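Local coordinates for protein ribose 5-phosphate isomerase B (Anaplasma phagocytophilum, PDB 4EM8) that probably interconverts ribose 5-phosphate and ribulose 5-phosphate, an aldose-ketose isomerisation, at residues H16-L25 and F112-Q123; R9-A17 and Y50-E60. One frame throughout, in Å; residues are numbered along the deposited sequence.

Contact 1 of 2, residues H16-L25 and F112-Q123; sequences HAGVELRLFL and FGSRYIDPDTAQ
On one side of the parallel sheet of this Rossmann-like fold, helix 19-31 packs beside helix 119-131, and L21 is set between them, its two methyls going to different elements. CD1 lies 3.9 Å from A122 CB and also meets P119 on the opposing helix, whereas CD2 turns to the strand end and the loop after it, 4.0 Å from F112 CB and close to S114 and I117. With CG anti to the backbone N and beside the carbonyl carbon (chi1 -176°), the fork spans helix 119-131 and the strand end. One turn on, L25 divides its methyls in the same way: CD1 approaches the F112 ring, 3.6 Å from CE2, while CD2 rests against the backbone of Q123. F24 closes the outer edge of the interface. P119 CB sits over one face of its ring in a CH-pi contact, 4.0 Å from the F24 ring centroid, and Q123 OE1 comes close to F24 CZ. The short segments 19-25 and 119-123 run at 49° with axes 10.4 Å apart. D118 caps the second helix, its carboxylate accepting from the backbone N of D120 and of T121, each approaching from above the carboxylate plane.

At the N-terminal end of helix 19-31 the chemistry becomes polar. R115, extended from CG to NE, lays one face of its guanidinium over A17 CB, which is 3.7 Å from R115 NH2. A water links the neighbouring groups, accepting from R115 NH1 at 2.8 Å and lying 3.2 Å from H16 NE2. H16 and R115 are both predicted to bind ribulose 5-phosphate, so this end, where loops follow the C-terminal ends of parallel strands, is consistent with the active-site position usual in Rossmann-like alpha/beta folds.

Contact 2 of 2, residues R9-A17 and Y50-E60; sequences RVFLSSDHA and YPDYVHDVVRE
Hydrogen bonding across the contact is carried by S13, whose OG donates to Y53 O over 2.6 Å. The donor stands 41° out of the carbonyl plane, and S13 holds OG between its own backbone N and carbonyl carbon (chi1 81°), turned to Y53. Two waters bridge the ends: one donates to D15 OD2 and accepts from Y50 N at 2.9 Å, while the other accepts from R9 NH2 and donates to E60 O at 2.7 Å and, at longer range, to E60 OE2.

Strand 9-14 is an inner strand of the parallel alpha/beta sheet, and segment 50-60, with helix 55-58, covers the face away from helix 19-31. D15, just past the C-terminal end of the strand, is predicted to bind ribulose 5-phosphate and also touches C71, the predicted proton acceptor.

The CH-pi contact is at the opposite end: E60 CB stands over the centre of the F11 ring, 3.4 Å from its centroid and 8° off the normal, with E60 CG over the same ring, 3.4 Å from F11 CE2.

Apolar packing fills the middle. V57 CG1 lies 4.2 Å from F11 CB and also rests near F11 O, and its other methyl, CG2, is 3.6 Å from S13 CB.

Contact 2 is the more buried of the two, with eight of its ten touching residues inside, against five of fourteen in contact 1, whose outer edge includes exposed residues. They share H16 and A17, where strand 9-14 turns into helix 19-31, and they lie on the two faces of one sheet with centres 14 Å apart. R22 joins them directly, its NH2 probably hydrogen-bonding S14 OG at 2.9 Å. Contact 1 is chiefly packing of a helix on another helix and on the end of strand 109-113. Both are bridged by water, but only contact 2 has a clear direct hydrogen bond, alongside CH-pi and valine packing. Both approach the predicted sugar-phosphate site and the second subunit, whose R142 packs on H16 and Y50.

Contact 1 of 2, residues H16-L25 and F112-Q123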
loop_
_atom_site.group_PDB
_atom_site.type_symbol
_atom_site.label_atom_id
_atom_site.label_comp_id
_atom_site.label_asym_id
_atom_site.label_seq_id
_atom_site.Cartn_x
_atom_site.Cartn_y
_atom_site.Cartn_z
ATOM N N HIS A 16 13.118 2.895 13.619
ATOM C CA HIS A 16 13.249 2.670 15.051
ATOM C C HIS A 16 12.004 2.056 15.630
ATOM O O HIS A 16 12.097 1.271 16.560
ATOM C CB HIS A 16 13.524 3.994 15.753
ATOM C CG HIS A 16 12.576 5.069 15.353
ATOM N ND1 HIS A 16 12.647 5.686 14.158
ATOM C CD2 HIS A 16 11.485 5.616 16.016
ATOM C CE1 HIS A 16 11.667 6.606 14.071
ATOM N NE2 HIS A 16 10.951 6.555 15.200
ATOM N N ALA A 17 10.833 2.406 15.087
ATOM C CA ALA A 17 9.548 1.907 15.619
ATOM C C ALA A 17 9.426 0.398 15.428
ATOM O O ALA A 17 8.827 -0.308 16.245
ATOM C CB ALA A 17 8.369 2.614 14.927
ATOM N N GLY A 18 10.028 -0.091 14.351
ATOM C CA GLY A 18 9.895 -1.480 13.929
ATOM C C GLY A 18 10.938 -2.465 14.409
ATOM O O GLY A 18 10.847 -3.641 14.071
ATOM N N VAL A 19 11.920 -2.012 15.189
ATOM C CA VAL A 19 13.082 -2.864 15.567
ATOM C C VAL A 19 12.663 -4.131 16.305
ATOM O O VAL A 19 13.047 -5.244 15.915
ATOM C CB VAL A 19 14.126 -2.075 16.390
ATOM C CG1 VAL A 19 15.173 -3.010 16.980
ATOM C CG2 VAL A 19 14.771 -0.963 15.540
ATOM N N GLU A 20 11.857 -3.983 17.352
ATOM C CA GLU A 20 11.428 -5.126 18.154
ATOM C C GLU A 20 10.666 -6.167 17.302
ATOM O O GLU A 20 10.972 -7.346 17.354
ATOM C CB GLU A 20 10.590 -4.642 19.350
ATOM C CG GLU A 20 9.929 -5.734 20.173
ATOM C CD GLU A 20 9.339 -5.227 21.495
ATOM O OE1 GLU A 20 9.503 -4.022 21.818
ATOM O OE2 GLU A 20 8.717 -6.055 22.219
ATOM N N LEU A 21 9.712 -5.728 16.485
ATOM C CA LEU A 21 8.999 -6.664 15.644
ATOM C C LEU A 21 9.933 -7.302 14.606
ATOM O O LEU A 21 9.826 -8.500 14.308
ATOM C CB LEU A 21 7.841 -5.961 14.944
ATOM C CG LEU A 21 6.925 -6.828 14.084
ATOM C CD1 LEU A 21 6.306 -7.968 14.915
ATOM C CD2 LEU A 21 5.871 -5.956 13.401
ATOM N N ARG A 22 10.816 -6.488 14.016
ATOM C CA ARG A 22 11.767 -6.987 13.041
ATOM C C ARG A 22 12.624 -8.141 13.600
ATOM O O ARG A 22 12.901 -9.133 12.906
ATOM C CB ARG A 22 12.657 -5.839 12.536
ATOM C CG ARG A 22 13.532 -6.260 11.377
ATOM C CD ARG A 22 14.582 -5.234 11.002
ATOM N NE ARG A 22 15.790 -5.338 11.792
ATOM C CZ ARG A 22 16.397 -4.346 12.441
ATOM N NH1 ARG A 22 17.546 -4.595 13.073
ATOM N NH2 ARG A 22 15.914 -3.106 12.455
ATOM N N LEU A 23 13.057 -8.009 14.835
ATOM C CA LEU A 23 13.946 -9.015 15.431
ATOM C C LEU A 23 13.131 -10.276 15.795
ATOM O O LEU A 23 13.608 -11.403 15.601
ATOM C CB LEU A 23 14.689 -8.445 16.646
ATOM C CG LEU A 23 15.697 -7.299 16.412
ATOM C CD1 LEU A 23 16.263 -6.815 17.753
ATOM C CD2 LEU A 23 16.832 -7.664 15.452
ATOM N N PHE A 24 11.889 -10.070 16.252
ATOM C CA PHE A 24 10.939 -11.163 16.504
ATOM C C PHE A 24 10.652 -11.994 15.239
ATOM O O PHE A 24 10.700 -13.245 15.280
ATOM C CB PHE A 24 9.633 -10.606 17.094
ATOM C CG PHE A 24 8.594 -11.667 17.418
ATOM C CD1 PHE A 24 8.684 -12.423 18.584
ATOM C CD2 PHE A 24 7.537 -11.918 16.534
ATOM C CE1 PHE A 24 7.735 -13.393 18.883
ATOM C CE2 PHE A 24 6.583 -12.891 16.822
ATOM C CZ PHE A 24 6.685 -13.627 17.996
ATOM N N LEU A 25 10.345 -11.317 14.125
ATOM C CA LEU A 25 10.044 -12.012 12.882
ATOM C C LEU A 25 11.298 -12.613 12.239
ATOM O O LEU A 25 11.198 -13.637 11.590
ATOM C CB LEU A 25 9.272 -11.137 11.897
ATOM C CG LEU A 25 7.939 -10.608 12.406
ATOM C CD1 LEU A 25 7.410 -9.490 11.490
ATOM C CD2 LEU A 25 6.925 -11.730 12.590
ATOM N N PHE A 112 4.565 -4.132 7.544
ATOM C CA PHE A 112 3.808 -4.118 8.796
ATOM C C PHE A 112 3.885 -2.752 9.472
ATOM O O PHE A 112 4.859 -2.038 9.300
ATOM C CB PHE A 112 4.405 -5.096 9.812
ATOM C CG PHE A 112 4.194 -6.516 9.475
ATOM C CD1 PHE A 112 2.946 -7.069 9.607
ATOM C CD2 PHE A 112 5.267 -7.331 9.107
ATOM C CE1 PHE A 112 2.732 -8.389 9.305
ATOM C CE2 PHE A 112 5.066 -8.658 8.822
ATOM C CZ PHE A 112 3.795 -9.190 8.941
ATOM N N GLY A 113 2.870 -2.469 10.284
ATOM C CA GLY A 113 2.770 -1.291 11.149
ATOM C C GLY A 113 2.936 -1.795 12.555
ATOM O O GLY A 113 1.964 -2.276 13.180
ATOM N N SER A 114 4.158 -1.654 13.080
ATOM C CA SER A 114 4.538 -2.275 14.346
ATOM C C SER A 114 3.727 -1.734 15.515
ATOM O O SER A 114 3.517 -2.444 16.484
ATOM C CB SER A 114 6.032 -2.068 14.628
ATOM O OG SER A 114 6.335 -0.660 14.741
ATOM N N ARG A 115 3.264 -0.487 15.425
ATOM C CA ARG A 115 2.468 0.100 16.498
ATOM C C ARG A 115 0.999 -0.304 16.503
ATOM O O ARG A 115 0.294 0.052 17.411
ATOM C CB ARG A 115 2.607 1.635 16.476
ATOM C CG ARG A 115 3.989 2.054 16.910
ATOM C CD ARG A 115 4.206 3.541 16.832
ATOM N NE ARG A 115 5.546 3.897 17.319
ATOM C CZ ARG A 115 6.230 4.985 16.952
ATOM N NH1 ARG A 115 5.713 5.848 16.098
ATOM N NH2 ARG A 115 7.438 5.217 17.459
ATOM N N TYR A 116 0.566 -1.056 15.511
ATOM C CA TYR A 116 -0.833 -1.394 15.295
ATOM C C TYR A 116 -1.086 -2.905 15.123
ATOM O O TYR A 116 -2.242 -3.309 14.969
ATOM C CB TYR A 116 -1.377 -0.611 14.074
ATOM C CG TYR A 116 -1.362 0.875 14.335
ATOM C CD1 TYR A 116 -2.415 1.489 14.994
ATOM C CD2 TYR A 116 -0.248 1.648 14.020
ATOM C CE1 TYR A 116 -2.383 2.841 15.301
ATOM C CE2 TYR A 116 -0.217 3.009 14.309
ATOM C CZ TYR A 116 -1.288 3.599 14.939
ATOM O OH TYR A 116 -1.256 4.934 15.257
ATOM N N ILE A 117 -0.042 -3.742 15.153
ATOM C CA ILE A 117 -0.229 -5.199 15.024
ATOM C C ILE A 117 0.524 -5.916 16.144
ATOM O O ILE A 117 1.651 -5.543 16.494
ATOM C CB ILE A 117 0.219 -5.667 13.640
ATOM C CG1 ILE A 117 -0.203 -7.115 13.396
ATOM C CG2 ILE A 117 1.721 -5.509 13.476
ATOM C CD1 ILE A 117 -0.059 -7.505 11.950
ATOM N N ASP A 118 -0.094 -6.917 16.755
ATOM C CA ASP A 118 0.605 -7.608 17.811
ATOM C C ASP A 118 1.516 -8.666 17.175
ATOM O O ASP A 118 1.221 -9.162 16.067
ATOM C CB ASP A 118 -0.352 -8.215 18.828
ATOM C CG ASP A 118 -0.551 -9.674 18.605
ATOM O OD1 ASP A 118 -1.386 -9.992 17.752
ATOM O OD2 ASP A 118 0.149 -10.482 19.253
ATOM N N PRO A 119 2.629 -9.008 17.857
ATOM C CA PRO A 119 3.636 -9.867 17.246
ATOM C C PRO A 119 3.115 -11.222 16.803
ATOM O O PRO A 119 3.521 -11.712 15.765
ATOM C CB PRO A 119 4.684 -10.020 18.362
ATOM C CG PRO A 119 4.571 -8.754 19.125
ATOM C CD PRO A 119 3.078 -8.544 19.185
ATOM N N ASP A 120 2.227 -11.833 17.584
ATOM C CA ASP A 120 1.731 -13.147 17.226
ATOM C C ASP A 120 0.857 -13.076 15.969
ATOM O O ASP A 120 0.951 -13.938 15.119
ATOM C CB ASP A 120 0.977 -13.796 18.411
ATOM C CG ASP A 120 1.928 -14.256 19.534
ATOM O OD1 ASP A 120 3.165 -14.178 19.362
ATOM O OD2 ASP A 120 1.440 -14.695 20.591
ATOM N N THR A 121 0.041 -12.034 15.829
ATOM C CA THR A 121 -0.732 -11.879 14.613
ATOM C C THR A 121 0.219 -11.614 13.435
ATOM O O THR A 121 0.056 -12.205 12.355
ATOM C CB THR A 121 -1.783 -10.759 14.698
ATOM O OG1 THR A 121 -2.527 -10.896 15.907
ATOM C CG2 THR A 121 -2.738 -10.826 13.489
ATOM N N ALA A 122 1.235 -10.782 13.654
ATOM C CA ALA A 122 2.208 -10.499 12.588
ATOM C C ALA A 122 2.881 -11.779 12.086
ATOM O O ALA A 122 3.116 -11.943 10.891
ATOM C CB ALA A 122 3.246 -9.506 13.052
ATOM N N GLN A 123 3.175 -12.690 13.006
ATOM C CA GLN A 123 3.801 -13.955 12.649
ATOM C C GLN A 123 2.865 -14.819 11.758
ATOM O O GLN A 123 3.327 -15.432 10.794
ATOM C CB GLN A 123 4.196 -14.687 13.948
ATOM C CG GLN A 123 4.652 -16.120 13.807
ATOM C CD GLN A 123 4.625 -16.839 15.157
ATOM O OE1 GLN A 123 5.262 -16.398 16.114
ATOM N NE2 GLN A 123 3.867 -17.926 15.238
HETATM O O HOH W 1 7.799 6.954 14.522
#

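Contact 2 of 2, residues R9-A17 and Y50-E60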
loop_
_atom_site.group_PDB
_atom_site.type_symbol
_atom_site.label_atom_id
_atom_site.label_comp_id
_atom_site.label_asym_id
_atom_site.label_seq_id
_atom_site.Cartn_x
_atom_site.Cartn_y
_atom_site.Cartn_z
ATOM N N ARG A 9 14.553 -17.231 1.403
ATOM C CA ARG A 9 15.435 -16.115 1.655
ATOM C C ARG A 9 14.563 -14.879 1.903
ATOM O O ARG A 9 13.663 -14.598 1.113
ATOM C CB ARG A 9 16.348 -15.859 0.447
ATOM C CG ARG A 9 17.359 -16.963 0.166
ATOM C CD ARG A 9 17.870 -16.952 -1.275
ATOM N NE ARG A 9 18.404 -15.645 -1.657
ATOM C CZ ARG A 9 19.577 -15.155 -1.255
ATOM N NH1 ARG A 9 20.377 -15.863 -0.454
ATOM N NH2 ARG A 9 19.966 -13.951 -1.671
ATOM N N VAL A 10 14.849 -14.156 2.980
ATOM C CA VAL A 10 14.126 -12.942 3.293
ATOM C C VAL A 10 15.084 -11.859 3.779
ATOM O O VAL A 10 15.993 -12.115 4.578
ATOM C CB VAL A 10 13.036 -13.222 4.364
ATOM C CG1 VAL A 10 12.219 -11.967 4.678
ATOM C CG2 VAL A 10 12.108 -14.321 3.869
ATOM N N PHE A 11 14.867 -10.651 3.277
ATOM C CA PHE A 11 15.562 -9.470 3.745
ATOM C C PHE A 11 14.587 -8.582 4.535
ATOM O O PHE A 11 13.465 -8.235 4.070
ATOM C CB PHE A 11 16.185 -8.708 2.551
ATOM C CG PHE A 11 17.244 -9.489 1.810
ATOM C CD1 PHE A 11 16.894 -10.513 0.928
ATOM C CD2 PHE A 11 18.612 -9.180 1.969
ATOM C CE1 PHE A 11 17.882 -11.242 0.259
ATOM C CE2 PHE A 11 19.605 -9.895 1.289
ATOM C CZ PHE A 11 19.240 -10.925 0.427
ATOM N N LEU A 12 15.014 -8.174 5.725
ATOM C CA LEU A 12 14.136 -7.424 6.616
ATOM C C LEU A 12 14.747 -6.103 7.007
ATOM O O LEU A 12 15.950 -6.030 7.269
ATOM C CB LEU A 12 13.869 -8.223 7.877
ATOM C CG LEU A 12 13.140 -9.574 7.715
ATOM C CD1 LEU A 12 14.128 -10.749 7.779
ATOM C CD2 LEU A 12 12.057 -9.745 8.784
ATOM N N SER A 13 13.926 -5.060 7.060
ATOM C CA SER A 13 14.374 -3.804 7.620
ATOM C C SER A 13 13.273 -3.046 8.319
ATOM O O SER A 13 12.082 -3.285 8.099
ATOM C CB SER A 13 15.055 -2.909 6.561
ATOM O OG SER A 13 14.115 -2.216 5.793
ATOM N N SER A 14 13.707 -2.113 9.164
ATOM C CA SER A 14 12.821 -1.217 9.836
ATOM C C SER A 14 13.452 0.118 10.194
ATOM O O SER A 14 14.686 0.345 10.090
ATOM C CB SER A 14 12.311 -1.873 11.138
ATOM O OG SER A 14 13.320 -1.825 12.139
ATOM N N ASP A 15 12.563 1.018 10.599
ATOM C CA ASP A 15 12.964 2.211 11.303
ATOM C C ASP A 15 12.937 1.881 12.796
ATOM O O ASP A 15 12.797 0.711 13.200
ATOM C CB ASP A 15 12.121 3.447 10.891
ATOM C CG ASP A 15 10.711 3.421 11.405
ATOM O OD1 ASP A 15 10.318 2.466 12.090
ATOM O OD2 ASP A 15 9.966 4.384 11.101
ATOM N N HIS A 16 13.118 2.895 13.619
ATOM C CA HIS A 16 13.249 2.670 15.051
ATOM C C HIS A 16 12.004 2.056 15.630
ATOM O O HIS A 16 12.097 1.271 16.560
ATOM C CB HIS A 16 13.524 3.994 15.753
ATOM C CG HIS A 16 12.576 5.069 15.353
ATOM N ND1 HIS A 16 12.647 5.686 14.158
ATOM C CD2 HIS A 16 11.485 5.616 16.016
ATOM C CE1 HIS A 16 11.667 6.606 14.071
ATOM N NE2 HIS A 16 10.951 6.555 15.200
ATOM N N ALA A 17 10.833 2.406 15.087
ATOM C CA ALA A 17 9.548 1.907 15.619
ATOM C C ALA A 17 9.426 0.398 15.428
ATOM O O ALA A 17 8.827 -0.308 16.245
ATOM C CB ALA A 17 8.369 2.614 14.927
ATOM N N TYR A 50 12.298 6.066 7.850
ATOM C CA TYR A 50 11.991 4.786 7.183
ATOM C C TYR A 50 12.432 4.739 5.722
ATOM O O TYR A 50 12.931 3.705 5.274
ATOM C CB TYR A 50 10.509 4.351 7.375
ATOM C CG TYR A 50 9.493 5.358 6.893
ATOM C CD1 TYR A 50 9.057 5.355 5.575
ATOM C CD2 TYR A 50 8.984 6.331 7.752
ATOM C CE1 TYR A 50 8.146 6.302 5.119
ATOM C CE2 TYR A 50 8.057 7.284 7.310
ATOM C CZ TYR A 50 7.657 7.277 5.993
ATOM O OH TYR A 50 6.749 8.215 5.551
ATOM N N PRO A 51 12.305 5.851 4.971
ATOM C CA PRO A 51 12.720 5.744 3.557
ATOM C C PRO A 51 14.187 5.347 3.310
ATOM O O PRO A 51 14.490 4.734 2.278
ATOM C CB PRO A 51 12.462 7.155 3.010
ATOM C CG PRO A 51 11.408 7.726 3.905
ATOM C CD PRO A 51 11.744 7.190 5.258
ATOM N N ASP A 52 15.078 5.683 4.241
ATOM C CA ASP A 52 16.478 5.333 4.103
ATOM C C ASP A 52 16.764 3.831 4.265
ATOM O O ASP A 52 17.841 3.383 3.920
ATOM C CB ASP A 52 17.325 6.121 5.106
ATOM C CG ASP A 52 17.291 7.611 4.856
ATOM O OD1 ASP A 52 17.175 8.042 3.700
ATOM O OD2 ASP A 52 17.380 8.363 5.824
ATOM N N TYR A 53 15.819 3.064 4.793
ATOM C CA TYR A 53 16.036 1.629 5.077
ATOM C C TYR A 53 15.341 0.664 4.086
ATOM O O TYR A 53 15.329 -0.556 4.263
ATOM C CB TYR A 53 15.695 1.369 6.550
ATOM C CG TYR A 53 16.752 1.995 7.426
ATOM C CD1 TYR A 53 16.675 3.337 7.781
ATOM C CD2 TYR A 53 17.860 1.272 7.821
ATOM C CE1 TYR A 53 17.658 3.927 8.545
ATOM C CE2 TYR A 53 18.855 1.849 8.579
ATOM C CZ TYR A 53 18.731 3.179 8.946
ATOM O OH TYR A 53 19.696 3.780 9.680
ATOM N N VAL A 54 14.841 1.219 2.997
ATOM C CA VAL A 54 14.164 0.445 1.949
ATOM C C VAL A 54 15.132 -0.097 0.875
ATOM O O VAL A 54 15.020 -1.238 0.409
ATOM C CB VAL A 54 13.061 1.336 1.318
ATOM C CG1 VAL A 54 12.462 0.700 0.075
ATOM C CG2 VAL A 54 11.975 1.634 2.371
ATOM N N HIS A 55 16.092 0.718 0.496
ATOM C CA HIS A 55 16.960 0.400 -0.637
ATOM C C HIS A 55 17.668 -0.922 -0.531
ATOM O O HIS A 55 17.687 -1.704 -1.474
ATOM C CB HIS A 55 17.964 1.530 -0.846
ATOM C CG HIS A 55 17.309 2.861 -1.093
ATOM N ND1 HIS A 55 17.072 3.745 -0.105
ATOM C CD2 HIS A 55 16.802 3.430 -2.265
ATOM C CE1 HIS A 55 16.463 4.834 -0.620
ATOM N NE2 HIS A 55 16.300 4.638 -1.941
ATOM N N ASP A 56 18.249 -1.199 0.621
ATOM C CA ASP A 56 18.990 -2.432 0.799
ATOM C C ASP A 56 18.143 -3.691 0.705
ATOM O O ASP A 56 18.661 -4.756 0.359
ATOM C CB ASP A 56 19.690 -2.421 2.147
ATOM C CG ASP A 56 20.972 -1.639 2.131
ATOM O OD1 ASP A 56 21.422 -1.177 1.053
ATOM O OD2 ASP A 56 21.540 -1.497 3.224
ATOM N N VAL A 57 16.860 -3.575 1.038
ATOM C CA VAL A 57 15.942 -4.691 0.941
ATOM C C VAL A 57 15.496 -4.868 -0.508
ATOM O O VAL A 57 15.665 -5.947 -1.097
ATOM C CB VAL A 57 14.759 -4.466 1.911
ATOM C CG1 VAL A 57 13.630 -5.477 1.725
ATOM C CG2 VAL A 57 15.260 -4.546 3.347
ATOM N N VAL A 58 14.953 -3.811 -1.104
ATOM C CA VAL A 58 14.394 -3.926 -2.452
ATOM C C VAL A 58 15.455 -4.292 -3.512
ATOM O O VAL A 58 15.140 -4.973 -4.491
ATOM C CB VAL A 58 13.647 -2.653 -2.891
ATOM C CG1 VAL A 58 12.562 -2.341 -1.868
ATOM C CG2 VAL A 58 14.591 -1.472 -3.131
ATOM N N ARG A 59 16.698 -3.882 -3.285
ATOM C CA ARG A 59 17.835 -4.283 -4.161
ATOM C C ARG A 59 17.957 -5.799 -4.216
ATOM O O ARG A 59 18.385 -6.326 -5.218
ATOM C CB ARG A 59 19.178 -3.733 -3.649
ATOM C CG ARG A 59 19.853 -2.720 -4.579
ATOM C CD ARG A 59 21.288 -2.370 -4.180
ATOM N NE ARG A 59 21.397 -1.611 -2.920
ATOM C CZ ARG A 59 21.067 -0.320 -2.749
ATOM N NH1 ARG A 59 21.232 0.241 -1.558
ATOM N NH2 ARG A 59 20.562 0.421 -3.739
ATOM N N GLU A 60 17.595 -6.495 -3.131
ATOM C CA GLU A 60 17.817 -7.938 -3.055
ATOM C C GLU A 60 16.589 -8.793 -3.377
ATOM O O GLU A 60 16.702 -10.004 -3.516
ATOM C CB GLU A 60 18.359 -8.335 -1.673
ATOM C CG GLU A 60 19.629 -7.601 -1.252
ATOM C CD GLU A 60 20.830 -7.930 -2.107
ATOM O OE1 GLU A 60 21.792 -7.144 -2.066
ATOM O OE2 GLU A 60 20.825 -8.955 -2.830
HETATM O O HOH W 2 19.002 -11.494 -3.290
HETATM O O HOH W 3 10.935 6.868 10.329
#